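Local coordinates for protein aminotransferase AspB (Helicobacter pylori 26695, PDB 3EZS) that probably acts as a pyridoxal 5'-phosphate-dependent aminotransferase, moving amino groups between amino acids and keto acids, at residues A[232-237]-A[283-288]; A[287-292]-A[308-313]. One frame throughout, in Å; residues are numbered along the deposited sequence.

Interaction 1. Residues A[232-237]-A[283-288]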
loop_
_atom_site.group_PDB
_atom_site.type_symbol
_atom_site.label_atom_id
_atom_site.label_comp_id
_atom_site.label_asym_id
_atom_site.label_seq_id
_atom_site.Cartn_x
_atom_site.Cartn_y
_atom_site.Cartn_z
ATOM N N ARG A 232 11.029 -7.868 14.880
ATOM C CA ARG A 232 12.218 -7.333 15.522
ATOM C C ARG A 232 11.917 -6.352 16.648
ATOM O O ARG A 232 12.557 -6.416 17.708
ATOM C CB ARG A 232 13.056 -6.601 14.458
ATOM C CG ARG A 232 14.293 -5.942 14.961
ATOM C CD ARG A 232 15.038 -5.209 13.857
ATOM N NE ARG A 232 16.324 -4.737 14.366
ATOM C CZ ARG A 232 16.567 -3.530 14.893
ATOM N NH1 ARG A 232 15.639 -2.580 14.958
ATOM N NH2 ARG A 232 17.777 -3.272 15.343
ATOM N N SER A 233 10.967 -5.438 16.420
ATOM C CA SER A 233 10.709 -4.360 17.379
ATOM C C SER A 233 9.328 -4.348 18.006
ATOM O O SER A 233 8.961 -3.369 18.636
ATOM C CB SER A 233 10.950 -3.022 16.676
ATOM O OG SER A 233 12.216 -3.002 16.017
ATOM N N SER A 234 8.576 -5.435 17.880
ATOM C CA SER A 234 7.187 -5.497 18.392
ATOM C C SER A 234 6.402 -4.226 18.025
ATOM O O SER A 234 5.707 -3.618 18.871
ATOM C CB SER A 234 7.152 -5.725 19.902
ATOM O OG SER A 234 7.802 -6.930 20.266
ATOM N N ALA A 235 6.538 -3.845 16.757
ATOM C CA ALA A 235 5.913 -2.657 16.200
ATOM C C ALA A 235 5.346 -2.923 14.807
ATOM O O ALA A 235 5.702 -2.197 13.878
ATOM C CB ALA A 235 6.947 -1.518 16.121
ATOM N N PRO A 236 4.471 -3.948 14.649
ATOM C CA PRO A 236 3.866 -4.239 13.345
ATOM C C PRO A 236 3.026 -3.084 12.817
ATOM O O PRO A 236 2.938 -2.920 11.614
ATOM C CB PRO A 236 2.975 -5.460 13.623
ATOM C CG PRO A 236 2.677 -5.383 15.076
ATOM C CD PRO A 236 3.967 -4.883 15.674
ATOM N N GLY A 237 2.467 -2.260 13.702
ATOM C CA GLY A 237 1.682 -1.100 13.271
ATOM C C GLY A 237 2.435 -0.038 12.474
ATOM O O GLY A 237 1.817 0.755 11.767
ATOM N N GLU A 283 17.300 -6.768 20.874
ATOM C CA GLU A 283 17.948 -7.789 21.672
ATOM C C GLU A 283 17.044 -8.240 22.839
ATOM O O GLU A 283 16.964 -9.434 23.155
ATOM C CB GLU A 283 19.289 -7.229 22.183
ATOM C CG GLU A 283 20.071 -8.138 23.129
ATOM C CD GLU A 283 20.465 -9.461 22.491
ATOM O OE1 GLU A 283 20.553 -9.535 21.246
ATOM O OE2 GLU A 283 20.710 -10.419 23.250
ATOM N N PHE A 284 16.373 -7.289 23.481
ATOM C CA PHE A 284 15.463 -7.600 24.595
ATOM C C PHE A 284 14.394 -8.612 24.150
ATOM O O PHE A 284 14.121 -9.592 24.853
ATOM C CB PHE A 284 14.810 -6.327 25.129
ATOM C CG PHE A 284 13.745 -6.567 26.174
ATOM C CD1 PHE A 284 14.075 -6.636 27.520
ATOM C CD2 PHE A 284 12.412 -6.708 25.808
ATOM C CE1 PHE A 284 13.106 -6.853 28.480
ATOM C CE2 PHE A 284 11.418 -6.922 26.770
ATOM C CZ PHE A 284 11.769 -6.997 28.112
ATOM N N PHE A 285 13.810 -8.390 22.975
ATOM C CA PHE A 285 12.801 -9.318 22.468
ATOM C C PHE A 285 13.418 -10.634 21.989
ATOM O O PHE A 285 12.876 -11.705 22.268
ATOM C CB PHE A 285 11.949 -8.680 21.374
ATOM C CG PHE A 285 11.171 -7.479 21.833
ATOM C CD1 PHE A 285 10.299 -7.568 22.930
ATOM C CD2 PHE A 285 11.271 -6.268 21.150
ATOM C CE1 PHE A 285 9.580 -6.457 23.362
ATOM C CE2 PHE A 285 10.557 -5.154 21.575
ATOM C CZ PHE A 285 9.701 -5.252 22.681
ATOM N N ARG A 286 14.554 -10.558 21.300
ATOM C CA ARG A 286 15.236 -11.759 20.792
ATOM C C ARG A 286 15.547 -12.722 21.928
ATOM O O ARG A 286 15.420 -13.930 21.781
ATOM C CB ARG A 286 16.546 -11.410 20.093
ATOM C CG ARG A 286 17.154 -12.616 19.343
ATOM C CD ARG A 286 18.594 -12.402 18.902
ATOM N NE ARG A 286 19.513 -12.261 20.042
ATOM C CZ ARG A 286 19.924 -13.261 20.839
ATOM N NH1 ARG A 286 19.507 -14.507 20.672
ATOM N NH2 ARG A 286 20.752 -13.010 21.850
ATOM N N ASN A 287 15.983 -12.178 23.051
ATOM C CA ASN A 287 16.298 -13.009 24.182
ATOM C C ASN A 287 15.093 -13.820 24.669
ATOM O O ASN A 287 15.257 -14.950 25.066
ATOM C CB ASN A 287 16.845 -12.181 25.325
ATOM C CG ASN A 287 17.371 -13.041 26.413
ATOM O OD1 ASN A 287 16.779 -13.114 27.484
ATOM N ND2 ASN A 287 18.436 -13.787 26.117
ATOM N N ILE A 288 13.899 -13.235 24.612
ATOM C CA ILE A 288 12.683 -13.938 25.011
ATOM C C ILE A 288 12.424 -15.083 24.033
ATOM O O ILE A 288 12.163 -16.206 24.447
ATOM C CB ILE A 288 11.440 -13.019 25.056
ATOM C CG1 ILE A 288 11.570 -11.948 26.140
ATOM C CG2 ILE A 288 10.172 -13.823 25.359
ATOM C CD1 ILE A 288 10.451 -10.889 26.043
#
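The phenyl ring of F285 has S234 over one face and the backbone of R232 at its edge. The contact joins helix 280-299 to the loop between strands 223-228 and 241-245 of the mixed sheet of what is probably a fold-type I aminotransferase, the loop that in this family usually carries the lysine holding pyridoxal phosphate. S234 OG sits 3.3 Å above the ring plane of F285, over its centre, while R232 O lies near that plane, 3.7 Å from F285 CD2. A further carbonyl, S233 O, comes in obliquely, 3.8 Å from F285 CE2. Two torsions bring the serine and the ring together: OG of S234 stands anti to its own carbonyl carbon, chi1 -59°, and the ring of F285 leaves the helix by the same rotation, chi1 -62°. S234 CB adds a CH-pi contact, 4.1 Å from the F285 ring centroid and 24° off the ring normal. F35 also touches S234, and P38 touches F285. R232 meets F285 through its carbonyl; its side chain forms salt bridges with E198 and D279. Away from the ring, R286 grips E283 side-on: R286 NE lies 3.2 Å from E283 OE1, which is close to the guanidinium plane but approached from above the carboxylate plane. R286 NH2 reaches E283 OE2 at 2.9 Å, on the syn side of the carboxylate.

Interaction 2. Residues A[287-292]-A[308-313]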
loop_
_atom_site.group_PDB
_atom_site.type_symbol
_atom_site.label_atom_id
_atom_site.label_comp_id
_atom_site.label_asym_id
_atom_site.label_seq_id
_atom_site.Cartn_x
_atom_site.Cartn_y
_atom_site.Cartn_z
ATOM N N ASN A 287 15.983 -12.178 23.051
ATOM C CA ASN A 287 16.298 -13.009 24.182
ATOM C C ASN A 287 15.093 -13.820 24.669
ATOM O O ASN A 287 15.257 -14.950 25.066
ATOM C CB ASN A 287 16.845 -12.181 25.325
ATOM C CG ASN A 287 17.371 -13.041 26.413
ATOM O OD1 ASN A 287 16.779 -13.114 27.484
ATOM N ND2 ASN A 287 18.436 -13.787 26.117
ATOM N N ILE A 288 13.899 -13.235 24.612
ATOM C CA ILE A 288 12.683 -13.938 25.011
ATOM C C ILE A 288 12.424 -15.083 24.033
ATOM O O ILE A 288 12.163 -16.206 24.447
ATOM C CB ILE A 288 11.440 -13.019 25.056
ATOM C CG1 ILE A 288 11.570 -11.948 26.140
ATOM C CG2 ILE A 288 10.172 -13.823 25.359
ATOM C CD1 ILE A 288 10.451 -10.889 26.043
ATOM N N TYR A 289 12.517 -14.803 22.739
ATOM C CA TYR A 289 12.323 -15.854 21.744
ATOM C C TYR A 289 13.434 -16.907 21.818
ATOM O O TYR A 289 13.180 -18.074 21.555
ATOM C CB TYR A 289 12.232 -15.295 20.327
ATOM C CG TYR A 289 11.106 -14.301 20.106
ATOM C CD1 TYR A 289 9.794 -14.627 20.405
ATOM C CD2 TYR A 289 11.363 -13.046 19.564
ATOM C CE1 TYR A 289 8.754 -13.711 20.197
ATOM C CE2 TYR A 289 10.343 -12.128 19.348
ATOM C CZ TYR A 289 9.045 -12.465 19.666
ATOM O OH TYR A 289 8.053 -11.556 19.439
ATOM N N ALA A 290 14.652 -16.489 22.179
ATOM C CA ALA A 290 15.779 -17.405 22.355
ATOM C C ALA A 290 15.446 -18.392 23.446
ATOM O O ALA A 290 15.594 -19.600 23.250
ATOM C CB ALA A 290 17.046 -16.646 22.725
ATOM N N ASN A 291 14.989 -17.868 24.584
ATOM C CA ASN A 291 14.587 -18.700 25.731
ATOM C C ASN A 291 13.353 -19.555 25.490
ATOM O O ASN A 291 13.226 -20.628 26.096
ATOM C CB ASN A 291 14.411 -17.850 26.986
ATOM C CG ASN A 291 15.736 -17.297 27.510
ATOM O OD1 ASN A 291 16.782 -17.930 27.361
ATOM N ND2 ASN A 291 15.685 -16.140 28.167
ATOM N N ASN A 292 12.447 -19.099 24.623
ATOM C CA ASN A 292 11.271 -19.909 24.258
ATOM C C ASN A 292 11.702 -21.171 23.514
ATOM O O ASN A 292 11.264 -22.268 23.860
ATOM C CB ASN A 292 10.254 -19.106 23.424
ATOM C CG ASN A 292 9.608 -17.982 24.207
ATOM O OD1 ASN A 292 9.774 -17.898 25.423
ATOM N ND2 ASN A 292 8.853 -17.121 23.522
ATOM N N TYR A 308 16.320 -20.818 15.241
ATOM C CA TYR A 308 15.961 -19.649 14.456
ATOM C C TYR A 308 14.428 -19.634 14.367
ATOM O O TYR A 308 13.775 -20.693 14.447
ATOM C CB TYR A 308 16.571 -19.699 13.023
ATOM C CG TYR A 308 18.052 -19.981 12.966
ATOM C CD1 TYR A 308 18.981 -18.944 12.995
ATOM C CD2 TYR A 308 18.533 -21.293 12.875
ATOM C CE1 TYR A 308 20.360 -19.201 12.967
ATOM C CE2 TYR A 308 19.924 -21.568 12.819
ATOM C CZ TYR A 308 20.824 -20.512 12.870
ATOM O OH TYR A 308 22.183 -20.751 12.832
ATOM N N SER A 309 13.884 -18.432 14.155
ATOM C CA SER A 309 12.442 -18.157 14.091
ATOM C C SER A 309 11.903 -18.353 15.508
ATOM O O SER A 309 12.670 -18.615 16.414
ATOM C CB SER A 309 11.692 -19.052 13.076
ATOM O OG SER A 309 11.213 -20.278 13.652
ATOM N N PHE A 310 10.601 -18.186 15.695
ATOM C CA PHE A 310 9.979 -18.472 16.979
ATOM C C PHE A 310 8.939 -19.616 16.871
ATOM O O PHE A 310 8.025 -19.733 17.707
ATOM C CB PHE A 310 9.412 -17.202 17.643
ATOM C CG PHE A 310 8.484 -16.363 16.783
ATOM C CD1 PHE A 310 7.374 -16.898 16.160
ATOM C CD2 PHE A 310 8.667 -14.987 16.717
ATOM C CE1 PHE A 310 6.512 -16.099 15.426
ATOM C CE2 PHE A 310 7.800 -14.187 15.989
ATOM C CZ PHE A 310 6.725 -14.750 15.346
ATOM N N TYR A 311 9.103 -20.476 15.859
ATOM C CA TYR A 311 8.201 -21.603 15.645
ATOM C C TYR A 311 8.758 -22.947 16.114
ATOM O O TYR A 311 9.975 -23.113 16.281
ATOM C CB TYR A 311 7.822 -21.747 14.165
ATOM C CG TYR A 311 7.196 -20.510 13.580
ATOM C CD1 TYR A 311 5.934 -20.094 13.981
ATOM C CD2 TYR A 311 7.877 -19.737 12.646
ATOM C CE1 TYR A 311 5.367 -18.935 13.465
ATOM C CE2 TYR A 311 7.315 -18.583 12.125
ATOM C CZ TYR A 311 6.065 -18.181 12.554
ATOM O OH TYR A 311 5.501 -17.026 12.044
ATOM N N VAL A 312 7.830 -23.876 16.346
ATOM C CA VAL A 312 8.124 -25.282 16.582
ATOM C C VAL A 312 7.270 -26.015 15.547
ATOM O O VAL A 312 6.056 -25.809 15.503
ATOM C CB VAL A 312 7.738 -25.760 17.978
ATOM C CG1 VAL A 312 8.027 -27.264 18.128
ATOM C CG2 VAL A 312 8.472 -24.930 19.058
ATOM N N TYR A 313 7.915 -26.810 14.687
ATOM C CA TYR A 313 7.250 -27.613 13.648
ATOM C C TYR A 313 7.167 -29.002 14.282
ATOM O O TYR A 313 8.086 -29.814 14.149
ATOM C CB TYR A 313 8.097 -27.572 12.359
ATOM C CG TYR A 313 7.408 -28.042 11.102
ATOM C CD1 TYR A 313 6.297 -27.364 10.589
ATOM C CD2 TYR A 313 7.887 -29.127 10.394
ATOM C CE1 TYR A 313 5.668 -27.791 9.419
ATOM C CE2 TYR A 313 7.267 -29.557 9.219
ATOM C CZ TYR A 313 6.164 -28.889 8.737
ATOM O OH TYR A 313 5.569 -29.340 7.564
#
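F310 packs against Y289, and residues 308-310 lead through a turn into strand 311-315. Y289 belongs to helix 280-299, so the pair joins that helix to the entry of the small antiparallel sheet. At the start, Y308 offers its carbonyl oxygen to S309 OG at 2.7 Å, in the carbonyl plane and on a lone pair. S309 OG in turn accepts from Y311 N at 3.1 Å with a nearly straight N-H···O angle of 168°, which makes an ST turn around F310. F310 itself, with CG lodged between its backbone N and carbonyl carbon (chi1 52°), lies alongside the Y289 side chain and points the same way. Its CD2 stands 3.7 Å above one face of the Y289 ring, offset toward the rim, while F310 CB approaches Y289 CD1 to 3.8 Å. The ring centroids of the two residues are 5.0 Å apart and the planes meet obliquely, at 43°. Next comes Y311, whose ring has F310 CD1 over one face, so F310 is wedged between two tyrosine rings; Y311 OH is hydrogen-bonded to Y196 OH. V312 then pairs by its backbone with L352. Between Y289 and F310 the chemistry is apolar carbon on carbon: shape and dispersion hold the rings, while S309, its CB directed away from segment 287-292, accepts the bond that closes the turn presenting F310.

In the fold
Along the chain the order is 232-237, then 283-288 and 287-292, then 308-313. The segments of interactions 1 and 2 overlap at N287 and I288 on helix 280-299, neither of which touches across either contact, and the centres lie 12 Å apart, each about 14 Å from the centre of the chain. The two aromatic residues that make the contacts, F285 and Y289, are four positions apart, about one helical turn. One helix thus meets the loop after strand 223-228 of the seven-stranded mixed sheet and, a turn later, the entry to strand 311-315 of the small antiparallel sheet. The geometry is consistent with a helix bridging the large and small domains of a fold-type I aminotransferase.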